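PDB 4QB5: Glyoxalase/bleomycin resistance protein/dioxygenase from Albidiferax ferrireducens T118, which belongs to the glyoxalase/bleomycin resistance/dioxygenase (vicinal oxygen chelate) superfamily and may act as a dioxygenase. Local coordinates for residues N32-S37 with I71-N76; Q97-H102 with K126-Y131. All coordinates share one frame; numbering follows the deposited sequence.

Contact 1: residues N32-S37 with I71-N76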
loop_
_atom_site.group_PDB
_atom_site.type_symbol
_atom_site.label_atom_id
_atom_site.label_comp_id
_atom_site.label_asym_id
_atom_site.label_seq_id
_atom_site.Cartn_x
_atom_site.Cartn_y
_atom_site.Cartn_z
ATOM N N ASN C 32 8.688 -13.692 2.538
ATOM C CA ASN C 32 9.710 -14.540 3.129
ATOM C C ASN C 32 10.313 -15.504 2.121
ATOM O O ASN C 32 11.393 -16.032 2.354
ATOM C CB ASN C 32 9.194 -15.216 4.415
ATOM C CG ASN C 32 9.169 -14.221 5.651
ATOM O OD1 ASN C 32 8.150 -14.117 6.417
ATOM N ND2 ASN C 32 10.295 -13.518 5.861
ATOM N N ASP C 33 9.673 -15.617 0.952
ATOM C CA ASP C 33 10.203 -16.451 -0.145
ATOM C C ASP C 33 9.897 -15.824 -1.477
ATOM O O ASP C 33 8.739 -15.911 -1.994
ATOM C CB ASP C 33 9.581 -17.839 -0.067
ATOM C CG ASP C 33 10.239 -18.812 -1.055
ATOM O OD1 ASP C 33 10.660 -18.364 -2.165
ATOM O OD2 ASP C 33 10.326 -19.986 -0.693
ATOM N N LEU C 34 10.903 -15.143 -2.012
ATOM C CA LEU C 34 10.712 -14.361 -3.193
ATOM C C LEU C 34 10.173 -15.122 -4.423
ATOM O O LEU C 34 9.369 -14.579 -5.189
ATOM C CB LEU C 34 11.973 -13.647 -3.554
ATOM C CG LEU C 34 12.283 -12.330 -2.908
ATOM C CD1 LEU C 34 13.732 -11.969 -3.209
ATOM C CD2 LEU C 34 11.379 -11.207 -3.352
ATOM N N GLU C 35 10.615 -16.372 -4.614
ATOM C CA GLU C 35 10.275 -17.113 -5.801
ATOM C C GLU C 35 8.872 -17.636 -5.686
ATOM O O GLU C 35 8.124 -17.598 -6.660
ATOM C CB GLU C 35 11.319 -18.261 -6.060
ATOM C CG GLU C 35 12.689 -17.725 -6.403
ATOM C CD GLU C 35 12.704 -16.792 -7.609
ATOM O OE1 GLU C 35 11.962 -17.002 -8.608
ATOM O OE2 GLU C 35 13.461 -15.822 -7.585
ATOM N N VAL C 36 8.511 -18.139 -4.515
ATOM C CA VAL C 36 7.123 -18.473 -4.217
ATOM C C VAL C 36 6.190 -17.246 -4.450
ATOM O O VAL C 36 5.149 -17.383 -5.096
ATOM C CB VAL C 36 6.954 -19.062 -2.805
ATOM C CG1 VAL C 36 5.485 -19.076 -2.377
ATOM C CG2 VAL C 36 7.505 -20.507 -2.754
ATOM N N SER C 37 6.575 -16.059 -3.971
ATOM C CA SER C 37 5.713 -14.879 -4.116
ATOM C C SER C 37 5.670 -14.379 -5.557
ATOM O O SER C 37 4.676 -13.889 -5.972
ATOM C CB SER C 37 6.183 -13.754 -3.154
ATOM O OG SER C 37 5.936 -14.169 -1.800
ATOM N N ILE C 71 7.511 -6.761 -4.404
ATOM C CA ILE C 71 7.659 -7.715 -3.310
ATOM C C ILE C 71 9.129 -7.705 -2.934
ATOM O O ILE C 71 10.031 -7.573 -3.823
ATOM C CB ILE C 71 7.181 -9.131 -3.654
ATOM C CG1 ILE C 71 7.859 -9.663 -4.941
ATOM C CG2 ILE C 71 5.667 -9.114 -3.767
ATOM C CD1 ILE C 71 7.505 -11.086 -5.244
ATOM N N THR C 72 9.394 -7.757 -1.630
ATOM C CA THR C 72 10.777 -7.576 -1.168
ATOM C C THR C 72 11.090 -8.446 0.024
ATOM O O THR C 72 10.240 -8.722 0.878
ATOM C CB THR C 72 11.112 -6.071 -0.838
ATOM O OG1 THR C 72 12.532 -5.914 -0.650
ATOM C CG2 THR C 72 10.409 -5.581 0.459
ATOM N N THR C 73 12.341 -8.886 0.073
ATOM C CA THR C 73 12.971 -9.357 1.296
ATOM C C THR C 73 13.188 -8.102 2.170
ATOM O O THR C 73 13.695 -7.099 1.673
ATOM C CB THR C 73 14.368 -9.986 0.973
ATOM O OG1 THR C 73 14.125 -11.177 0.237
ATOM C CG2 THR C 73 15.090 -10.399 2.284
ATOM N N PRO C 74 12.755 -8.125 3.440
ATOM C CA PRO C 74 12.889 -6.854 4.213
ATOM C C PRO C 74 14.332 -6.408 4.323
ATOM O O PRO C 74 15.214 -7.220 4.620
ATOM C CB PRO C 74 12.342 -7.228 5.585
ATOM C CG PRO C 74 11.293 -8.303 5.265
ATOM C CD PRO C 74 11.926 -9.110 4.125
ATOM N N ILE C 75 14.573 -5.119 4.185
ATOM C CA ILE C 75 15.970 -4.632 4.191
ATOM C C ILE C 75 16.626 -4.798 5.580
ATOM O O ILE C 75 17.826 -4.717 5.693
ATOM C CB ILE C 75 16.089 -3.165 3.752
ATOM C CG1 ILE C 75 15.455 -2.241 4.784
ATOM C CG2 ILE C 75 15.433 -2.972 2.385
ATOM C CD1 ILE C 75 15.788 -0.793 4.522
ATOM N N ASN C 76 15.858 -4.989 6.646
ATOM C CA ASN C 76 16.543 -5.094 7.982
ATOM C C ASN C 76 17.014 -6.500 8.303
ATOM O O ASN C 76 17.492 -6.790 9.409
ATOM C CB ASN C 76 15.644 -4.513 9.101
ATOM C CG ASN C 76 14.419 -5.325 9.342
ATOM O OD1 ASN C 76 14.182 -6.334 8.693
ATOM N ND2 ASN C 76 13.566 -4.834 10.250
#

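Contact 2: residues Q97-H102 with K126-Y131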
loop_
_atom_site.group_PDB
_atom_site.type_symbol
_atom_site.label_atom_id
_atom_site.label_comp_id
_atom_site.label_asym_id
_atom_site.label_seq_id
_atom_site.Cartn_x
_atom_site.Cartn_y
_atom_site.Cartn_z
ATOM N N GLN C 97 -12.923 -9.578 -13.799
ATOM C CA GLN C 97 -11.445 -9.544 -13.568
ATOM C C GLN C 97 -11.132 -9.738 -12.109
ATOM O O GLN C 97 -10.166 -10.408 -11.772
ATOM C CB GLN C 97 -10.813 -8.255 -14.037
ATOM C CG GLN C 97 -10.437 -8.283 -15.477
ATOM C CD GLN C 97 -9.585 -7.095 -15.901
ATOM O OE1 GLN C 97 -9.311 -6.139 -15.149
ATOM N NE2 GLN C 97 -9.178 -7.155 -17.116
ATOM N N CYS C 98 -11.978 -9.189 -11.248
ATOM C CA CYS C 98 -11.871 -9.412 -9.824
ATOM C C CYS C 98 -12.038 -10.898 -9.530
ATOM O O CYS C 98 -11.323 -11.420 -8.687
ATOM C CB CYS C 98 -12.929 -8.651 -8.990
ATOM S SG CYS C 98 -12.836 -6.864 -9.099
ATOM N N ASP C 99 -12.970 -11.582 -10.197
ATOM C CA ASP C 99 -13.129 -13.003 -9.919
ATOM C C ASP C 99 -11.930 -13.805 -10.477
ATOM O O ASP C 99 -11.582 -14.794 -9.912
ATOM C CB ASP C 99 -14.375 -13.572 -10.546
ATOM C CG ASP C 99 -15.652 -13.164 -9.791
ATOM O OD1 ASP C 99 -15.619 -12.608 -8.668
ATOM O OD2 ASP C 99 -16.675 -13.388 -10.395
ATOM N N ALA C 100 -11.416 -13.433 -11.630
ATOM C CA ALA C 100 -10.201 -14.125 -12.216
ATOM C C ALA C 100 -8.968 -13.973 -11.335
ATOM O O ALA C 100 -8.194 -14.892 -11.122
ATOM C CB ALA C 100 -9.927 -13.468 -13.561
ATOM N N PHE C 101 -8.807 -12.776 -10.777
ATOM C CA PHE C 101 -7.798 -12.506 -9.741
ATOM C C PHE C 101 -7.921 -13.428 -8.536
ATOM O O PHE C 101 -6.954 -14.044 -8.123
ATOM C CB PHE C 101 -8.049 -11.038 -9.323
ATOM C CG PHE C 101 -7.241 -10.508 -8.189
ATOM C CD1 PHE C 101 -6.175 -9.651 -8.462
ATOM C CD2 PHE C 101 -7.694 -10.608 -6.884
ATOM C CE1 PHE C 101 -5.494 -9.013 -7.430
ATOM C CE2 PHE C 101 -7.010 -9.972 -5.831
ATOM C CZ PHE C 101 -5.919 -9.165 -6.112
ATOM N N HIS C 102 -9.126 -13.498 -7.992
ATOM C CA HIS C 102 -9.414 -14.318 -6.856
ATOM C C HIS C 102 -9.091 -15.779 -7.169
ATOM O O HIS C 102 -8.413 -16.440 -6.395
ATOM C CB HIS C 102 -10.863 -14.142 -6.382
ATOM C CG HIS C 102 -11.172 -14.899 -5.137
ATOM N ND1 HIS C 102 -11.096 -14.341 -3.875
ATOM C CD2 HIS C 102 -11.564 -16.172 -4.953
ATOM C CE1 HIS C 102 -11.400 -15.246 -2.971
ATOM N NE2 HIS C 102 -11.696 -16.366 -3.601
ATOM N N LYS C 126 -21.273 1.822 -5.137
ATOM C CA LYS C 126 -21.337 0.399 -5.499
ATOM C C LYS C 126 -19.978 -0.134 -6.017
ATOM O O LYS C 126 -19.421 0.399 -6.986
ATOM C CB LYS C 126 -22.404 0.116 -6.561
ATOM C CG LYS C 126 -22.701 -1.391 -6.716
ATOM C CD LYS C 126 -23.568 -1.641 -7.945
ATOM C CE LYS C 126 -24.089 -3.069 -8.013
ATOM N NZ LYS C 126 -24.936 -3.321 -9.215
ATOM N N LEU C 127 -19.482 -1.201 -5.384
ATOM C CA LEU C 127 -18.163 -1.757 -5.717
ATOM C C LEU C 127 -18.251 -3.236 -5.819
ATOM O O LEU C 127 -18.976 -3.850 -5.048
ATOM C CB LEU C 127 -17.174 -1.500 -4.573
ATOM C CG LEU C 127 -16.992 -0.053 -4.179
ATOM C CD1 LEU C 127 -16.270 -0.001 -2.828
ATOM C CD2 LEU C 127 -16.287 0.699 -5.289
ATOM N N TYR C 128 -17.380 -3.814 -6.639
ATOM C CA TYR C 128 -17.161 -5.251 -6.567
ATOM C C TYR C 128 -15.736 -5.481 -5.989
ATOM O O TYR C 128 -14.758 -4.855 -6.382
ATOM C CB TYR C 128 -17.322 -5.860 -7.929
ATOM C CG TYR C 128 -17.431 -7.344 -7.903
ATOM C CD1 TYR C 128 -16.291 -8.146 -7.819
ATOM C CD2 TYR C 128 -18.660 -7.969 -7.981
ATOM C CE1 TYR C 128 -16.386 -9.524 -7.803
ATOM C CE2 TYR C 128 -18.756 -9.342 -7.954
ATOM C CZ TYR C 128 -17.626 -10.108 -7.860
ATOM O OH TYR C 128 -17.708 -11.474 -7.833
ATOM N N LEU C 129 -15.646 -6.388 -5.054
ATOM C CA LEU C 129 -14.424 -6.643 -4.331
ATOM C C LEU C 129 -14.143 -8.137 -4.272
ATOM O O LEU C 129 -15.038 -8.909 -4.001
ATOM C CB LEU C 129 -14.641 -6.198 -2.899
ATOM C CG LEU C 129 -14.596 -4.704 -2.639
ATOM C CD1 LEU C 129 -15.121 -4.404 -1.237
ATOM C CD2 LEU C 129 -13.137 -4.329 -2.730
ATOM N N ALA C 130 -12.881 -8.522 -4.397
ATOM C CA ALA C 130 -12.457 -9.883 -4.110
ATOM C C ALA C 130 -11.206 -9.833 -3.235
ATOM O O ALA C 130 -10.168 -9.288 -3.683
ATOM C CB ALA C 130 -12.130 -10.598 -5.440
ATOM N N TYR C 131 -11.297 -10.393 -2.042
ATOM C CA TYR C 131 -10.237 -10.386 -1.050
ATOM C C TYR C 131 -9.437 -11.659 -0.964
ATOM O O TYR C 131 -9.986 -12.723 -1.038
ATOM C CB TYR C 131 -10.793 -10.095 0.350
ATOM C CG TYR C 131 -11.186 -8.625 0.627
ATOM C CD1 TYR C 131 -10.268 -7.703 1.128
ATOM C CD2 TYR C 131 -12.479 -8.193 0.408
ATOM C CE1 TYR C 131 -10.625 -6.381 1.410
ATOM C CE2 TYR C 131 -12.862 -6.872 0.666
ATOM C CZ TYR C 131 -11.932 -5.969 1.156
ATOM O OH TYR C 131 -12.350 -4.679 1.441
#

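Contact 1: residues N32-S37 with I71-N76
In the N-terminal βαβββ unit of this vicinal oxygen chelate fold, Leu34 and Ser37, in the first turn of helix 34-46, rest on Ile71 and Thr73 where strand 67-72 runs out into a loop. The contact is van der Waals packing, largely by methyl and methylene groups, and no hydrogen bond crosses it. Leu34 spreads its two methyl groups along the strand end. Leu34 CD2 reaches back over Ile71, 3.9 Å from Ile71 O and 4.2 Å from Ile71 CG1, and the two side chains run antiparallel past one another; CD1 meets Thr73 instead, with the side chains roughly perpendicular and Leu34 CD1 lying 3.6 Å from Thr73 OG1. Ile71 holds CG1 between its backbone N and carbonyl carbon (chi1 54°), and its extended chain carries CD1 under the helix, 3.6 Å from Ser37 CB. Tyr60 and Val29, from the strands flanking 67-72, also touch Ile71. The helix start is secured by Asp33 at the N-cap: Val36 N donates to Asp33 OD1 over 3.2 Å in a nearly straight bond (172°) that arrives from above the carboxylate plane, and Glu35 N adds a weak one to the same oxygen. Thr72 directs its CB away from the helix and packs on Gly85 of the second subunit. Here a local bond bridges successive residues, with Thr72 OG1 donating to Thr73 O at 2.9 Å from above the carbonyl plane.

Contact 2: residues Q97-H102 with K126-Y131
Tyr128 and Asp99 lie roughly perpendicular, with carboxylate and ring planes 65° apart, where helix 95-107 packs on strand 127-133 in the C-terminal βαβββ unit. Helix 97-102 and strand 127-131 run almost parallel (4°), their axes 7.8 Å apart at closest approach. Tyr128 swings CG anti to its own backbone N (chi1 -167°), which brings one edge of the ring along the helix. Cys98 CB abuts that edge, 3.6 Å from Tyr128 CD1, while Cys98 SG makes an oblique sulfur-aromatic contact, 5.2 Å from the centroid of the Tyr128 ring. Further along the same edge, Tyr128 OH donates to Asp99 OD1 over a short 2.5 Å, and Asp99 OD1 receives it on its syn lone pair. Phe119 of strand 111-120 meets the Tyr128 ring edge-to-face.

Two residues on, Ala130 points its methyl toward the helix. Ala130 CB sits 3.4 Å from Cys98 O and also lies against His102 CB, so this small side chain lets the backbones come close. The Phe101 ring approaches obliquely, its CE2 3.9 Å from Ala130 O, and reaches Ala142 on strand 139-144. The contact thus forms an apolar floor of cysteine, alanine and aromatic carbon with a phenol-carboxylate hydrogen bond at one end; that short bond satisfies a hydroxyl on a buried ring and would probably favour the ionised form of Asp99.

Overall arrangement
From the N terminus, strand 24-30 leads into helix 34-46, and contact 1 closes the first loop when strand 67-72 returns beside strand 24-30 and its end meets the helix start. Only after that does the chain enter the second four-stranded sheet through strand 87-91 and helix 95-107; contact 2 closes there, as strand 127-133 comes under the helix. The two closures therefore follow in series, neither nesting nor crossing. Each ties a helix to its own sheet, and both sheets share the strand order 1-4-3-2. The contacts lie on opposite sides of the chain's centre, their centres about 25 Å apart, and do not touch.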